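Local coordinates for protein (soluble lytic transglycosylase SLT70) (Escherichia coli, PDB 1QSA) that cleaves the glycosidic bonds between N-acetylmuramic acid and N-acetylglucosamine in peptidoglycan, forming a 1,6-anhydro bond in the muramic acid residue, at residues 91-96 with 106-110; 492-497 with 526-531. The contacts are given in a common frame with arbitrary orientation. Where two conformers were deposited one is given. Numbering follows the deposited sequence.

How the contacts relate
The two contacts lie in different parts of a long, mostly helical chain and do not touch. Their centres are 44 Å apart and their nearest atoms about 29 Å. Contact 1 (91-96 with 106-110) closes before contact 2 (492-497 with 526-531) opens. Contact 1 packs neighbouring helices in the N-terminal part of the alpha-superhelix, away from the active site. Contact 2 belongs to the lysozyme-like Slt domain. There the side chain of Met-495 is about 5 Å from that of Glu-478, the predicted catalytic residue. A bound glycerol, probably from the crystallisation liquor, lies about 4 Å from the side chain of Ile-497. One contact joins neighbouring helices of the superhelix; the other lies within the catalytic domain.

Contact 1: residues 91-96 with 106-110; sequences LLAFSP and CNYYY
This is a buried helix-to-helix packing contact between consecutive helices of the alpha-superhelix. The end of helix 88-94 and the turn after it meet the middle of helix 102-114. Residues 91-94 are helical, and Ser-95 N still bonds to Leu-91 O at 2.8 Å. Ser-95 then leaves the helix with phi/psi of -133/76. Residues 106-110 are regular helix. The closest CA atoms are those of Leu-92 and Tyr-108, 7.0 Å apart. The two segments bury 236 Å² between them.

Tyr-108 is the centre of the contact. Its chi1 is t (173°) and chi2 is 86°, which carries the ring across to the other segment. Its OH donates a hydrogen bond of 2.8 Å to Pro-96 O. Ser-95 O lies at the ring edge, 3.2 Å from Tyr-108 CE1. Leu-92 (m,t) brings CD2 to 3.6 Å from the same CE1. Leu-91 points toward the second helix with chi1 t. Its CD2 is 3.9 Å from Tyr-108 CA, and its CD1 is 3.8 Å from Asn-107 O.

The tyrosine thus links the turn after helix 88-94 to helix 102-114. Helix 69-84 packs against both segments, through Val-79 on Leu-91 and Ala-83 on Asn-107. On helix 138-148, Lys-141 bonds to Asn-107 OD1, and the disulfide from Cys-106 to Cys-139 joins that helix to helix 102-114.

Contact 2: residues 492-497 with 526-531; sequences SGLMQI and NINIGT
Two hydrogen bonds to one side chain, one donated and one accepted, hold a tight loop against a helix. Asn-526, on helix 523-540, points toward the loop with chi1 t (-167°) and chi2 -79°. Its ND2 donates to Ser-492 O at 2.9 Å, and its OD1 accepts from Met-495 N at 2.8 Å. The amide thus uses both its polar atoms on the loop backbone. ND2 also bonds to Leu-520 O.

Backbone bonds shape the loop. Ser-492 N to Ile-497 O is 2.9 Å and Ile-497 N to Ser-492 O is 3.0 Å. Gly-493 to Gln-496 is a type I turn, closed by Gln-496 N to Gly-493 O at 3.0 Å. Gln-496 has phi/psi of 45/58, and with Ile-497 opposite Ser-492 it forms a G1 beta bulge. Gly-493 has positive phi (70°), and a CB there would clash with Asn-526 ND2.

Van der Waals contacts complete the fit. Met-495 (m,t,p) lays SD 3.8 Å from Gly-530 CA, where a CB would clash with the sulfur. Ile-497 (m,t) puts CD1 3.3 Å from Asn-526 O, 3.5 Å from Gly-530 N and 4.1 Å from Ile-529 CB. Leu-494 CD1 meets Ile-527 CD1 at 3.9 Å. The CA atoms of Met-495 and Gly-530 are 5.9 Å apart, those of Leu-494 and Asn-526 6.4 Å.

Met-495 also packs on Ile-474 and Ala-475 of helix 468-479, so its side chain touches both helices. Gln-496, whose CB points away from helix 523-540, touches Glu-478, the predicted catalytic residue. The arrangement is a type I turn with a G1 beta bulge, in the loop between helices 468-479 and 499-509 of the lysozyme-like Slt domain.

Contact 1: residues 91-96 with 106-110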
# COMPACT_ATOMS: atom_id res chain seq x y z
N LEU A 91 25.13 -10.02 -23.26
CA LEU A 91 23.91 -9.87 -22.47
C LEU A 91 23.06 -11.14 -22.59
O LEU A 91 22.65 -11.72 -21.58
CB LEU A 91 23.13 -8.64 -22.94
CG LEU A 91 21.98 -8.12 -22.08
CD1 LEU A 91 21.68 -6.69 -22.46
CD2 LEU A 91 20.73 -9.00 -22.21
N LEU A 92 22.86 -11.61 -23.82
CA LEU A 92 22.06 -12.81 -24.04
C LEU A 92 22.77 -14.10 -23.59
O LEU A 92 22.12 -15.07 -23.21
CB LEU A 92 21.60 -12.89 -25.51
CG LEU A 92 20.68 -11.72 -25.90
CD1 LEU A 92 20.34 -11.77 -27.39
CD2 LEU A 92 19.39 -11.82 -25.09
N ALA A 93 24.09 -14.09 -23.59
CA ALA A 93 24.85 -15.26 -23.15
C ALA A 93 24.74 -15.34 -21.62
O ALA A 93 24.62 -16.43 -21.05
CB ALA A 93 26.32 -15.14 -23.58
N PHE A 94 24.71 -14.18 -20.99
CA PHE A 94 24.62 -14.09 -19.53
C PHE A 94 23.18 -14.32 -19.04
O PHE A 94 22.95 -14.95 -18.00
CB PHE A 94 25.14 -12.73 -19.05
CG PHE A 94 24.90 -12.47 -17.58
CD1 PHE A 94 25.71 -13.08 -16.62
CD2 PHE A 94 23.83 -11.68 -17.16
CE1 PHE A 94 25.45 -12.91 -15.25
CE2 PHE A 94 23.56 -11.49 -15.80
CZ PHE A 94 24.38 -12.11 -14.84
N SER A 95 22.22 -13.82 -19.82
CA SER A 95 20.79 -13.93 -19.48
C SER A 95 20.01 -14.41 -20.72
O SER A 95 19.33 -13.62 -21.37
CB SER A 95 20.26 -12.57 -19.01
OG SER A 95 18.87 -12.64 -18.68
N PRO A 96 20.10 -15.71 -21.05
CA PRO A 96 19.37 -16.24 -22.21
C PRO A 96 17.85 -16.12 -22.09
O PRO A 96 17.16 -16.06 -23.10
CB PRO A 96 19.85 -17.69 -22.31
CG PRO A 96 20.39 -18.00 -20.94
CD PRO A 96 21.02 -16.72 -20.49
N CYS A 106 13.78 -4.44 -20.99
CA CYS A 106 13.93 -3.49 -22.09
C CYS A 106 15.27 -3.77 -22.78
O CYS A 106 15.36 -3.82 -24.01
CB CYS A 106 13.97 -2.05 -21.58
SG CYS A 106 12.45 -1.44 -20.78
N ASN A 107 16.31 -3.97 -21.98
CA ASN A 107 17.63 -4.22 -22.54
C ASN A 107 17.76 -5.60 -23.19
O ASN A 107 18.43 -5.76 -24.22
CB ASN A 107 18.70 -4.01 -21.46
CG ASN A 107 18.94 -2.54 -21.18
OD1 ASN A 107 19.00 -1.72 -22.10
ND2 ASN A 107 19.10 -2.19 -19.91
N TYR A 108 17.06 -6.58 -22.62
CA TYR A 108 17.05 -7.95 -23.15
C TYR A 108 16.46 -7.96 -24.56
O TYR A 108 17.03 -8.55 -25.48
CB TYR A 108 16.22 -8.84 -22.22
CG TYR A 108 15.98 -10.25 -22.71
CD1 TYR A 108 16.92 -11.27 -22.45
CD2 TYR A 108 14.80 -10.60 -23.38
CE1 TYR A 108 16.68 -12.59 -22.85
CE2 TYR A 108 14.56 -11.92 -23.79
CZ TYR A 108 15.50 -12.91 -23.52
OH TYR A 108 15.23 -14.22 -23.88
N TYR A 109 15.31 -7.31 -24.73
CA TYR A 109 14.69 -7.26 -26.05
C TYR A 109 15.47 -6.42 -27.05
O TYR A 109 15.51 -6.77 -28.22
CB TYR A 109 13.22 -6.88 -25.96
CG TYR A 109 12.45 -8.01 -25.34
CD1 TYR A 109 12.35 -9.24 -26.00
CD2 TYR A 109 11.89 -7.89 -24.07
CE1 TYR A 109 11.72 -10.31 -25.42
CE2 TYR A 109 11.24 -8.98 -23.47
CZ TYR A 109 11.16 -10.18 -24.16
OH TYR A 109 10.52 -11.26 -23.60
N TYR A 110 16.14 -5.37 -26.59
CA TYR A 110 16.96 -4.57 -27.51
C TYR A 110 18.15 -5.45 -27.93
O TYR A 110 18.57 -5.43 -29.09
CB TYR A 110 17.45 -3.28 -26.84
CG TYR A 110 18.13 -2.33 -27.80
CD1 TYR A 110 17.40 -1.63 -28.76
CD2 TYR A 110 19.50 -2.11 -27.72
CE1 TYR A 110 18.01 -0.72 -29.62
CE2 TYR A 110 20.13 -1.20 -28.58
CZ TYR A 110 19.38 -0.51 -29.52
OH TYR A 110 20.02 0.40 -30.35

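Contact 2: residues 492-497 with 526-531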
# COMPACT_ATOMS: atom_id res chain seq x y z
N SER A 492 8.87 7.36 8.77
CA SER A 492 9.90 6.48 9.29
C SER A 492 9.66 5.68 10.56
O SER A 492 9.07 6.18 11.52
CB SER A 492 11.18 7.30 9.50
OG SER A 492 11.65 7.85 8.27
N GLY A 493 10.19 4.46 10.54
CA GLY A 493 10.16 3.62 11.72
C GLY A 493 8.88 3.03 12.24
O GLY A 493 7.85 3.02 11.56
N LEU A 494 8.94 2.64 13.52
CA LEU A 494 7.84 1.93 14.18
C LEU A 494 6.50 2.61 14.12
O LEU A 494 5.49 1.95 13.86
CB LEU A 494 8.19 1.62 15.63
CG LEU A 494 9.31 0.59 15.86
CD1 LEU A 494 9.62 0.53 17.35
CD2 LEU A 494 8.92 -0.80 15.31
N MET A 495 6.49 3.93 14.29
CA MET A 495 5.24 4.67 14.27
C MET A 495 5.07 5.54 13.02
O MET A 495 4.18 6.39 12.96
CB MET A 495 5.08 5.45 15.58
CG MET A 495 5.06 4.50 16.78
SD MET A 495 4.79 5.29 18.37
CE MET A 495 3.04 5.72 18.22
N GLN A 496 5.91 5.25 12.02
CA GLN A 496 5.87 5.93 10.72
C GLN A 496 5.73 7.44 10.84
O GLN A 496 4.79 8.06 10.32
CB GLN A 496 4.76 5.31 9.86
CG GLN A 496 5.13 3.90 9.34
CD GLN A 496 6.20 3.96 8.28
OE1 GLN A 496 5.92 4.24 7.11
NE2 GLN A 496 7.44 3.73 8.68
N ILE A 497 6.70 8.01 11.53
CA ILE A 497 6.76 9.43 11.81
C ILE A 497 7.39 10.21 10.65
O ILE A 497 8.47 9.86 10.18
CB ILE A 497 7.59 9.68 13.09
CG1 ILE A 497 6.97 8.91 14.27
CG2 ILE A 497 7.58 11.16 13.44
CD1 ILE A 497 7.87 8.90 15.51
N ASN A 526 12.01 6.65 18.18
CA ASN A 526 10.75 6.62 17.46
C ASN A 526 9.57 6.53 18.44
O ASN A 526 8.62 7.31 18.34
CB ASN A 526 10.74 5.43 16.48
CG ASN A 526 9.61 5.51 15.50
OD1 ASN A 526 8.47 5.18 15.82
ND2 ASN A 526 9.91 5.97 14.28
N ILE A 527 9.66 5.64 19.41
CA ILE A 527 8.60 5.48 20.41
C ILE A 527 8.44 6.76 21.25
O ILE A 527 7.33 7.17 21.55
CB ILE A 527 8.85 4.22 21.29
CG1 ILE A 527 8.64 2.96 20.44
CG2 ILE A 527 7.90 4.18 22.49
CD1 ILE A 527 9.19 1.67 21.07
N ASN A 528 9.55 7.40 21.58
CA ASN A 528 9.53 8.65 22.36
C ASN A 528 8.74 9.74 21.59
O ASN A 528 7.72 10.26 22.08
CB ASN A 528 10.98 9.09 22.59
CG ASN A 528 11.11 10.36 23.43
OD1 ASN A 528 10.15 10.80 24.06
ND2 ASN A 528 12.30 10.94 23.44
N ILE A 529 9.16 10.03 20.36
CA ILE A 529 8.52 11.07 19.57
C ILE A 529 7.11 10.70 19.11
O ILE A 529 6.20 11.54 19.13
CB ILE A 529 9.41 11.46 18.37
CG1 ILE A 529 10.72 12.04 18.90
CG2 ILE A 529 8.70 12.48 17.45
CD1 ILE A 529 11.79 12.32 17.85
N GLY A 530 6.91 9.43 18.79
CA GLY A 530 5.61 8.97 18.33
C GLY A 530 4.57 8.95 19.43
O GLY A 530 3.44 9.40 19.22
N THR A 531 4.93 8.45 20.61
CA THR A 531 3.97 8.45 21.73
C THR A 531 3.63 9.90 22.13
O THR A 531 2.53 10.19 22.57
CB THR A 531 4.47 7.69 22.99
OG1 THR A 531 5.72 8.24 23.45
CG2 THR A 531 4.60 6.19 22.71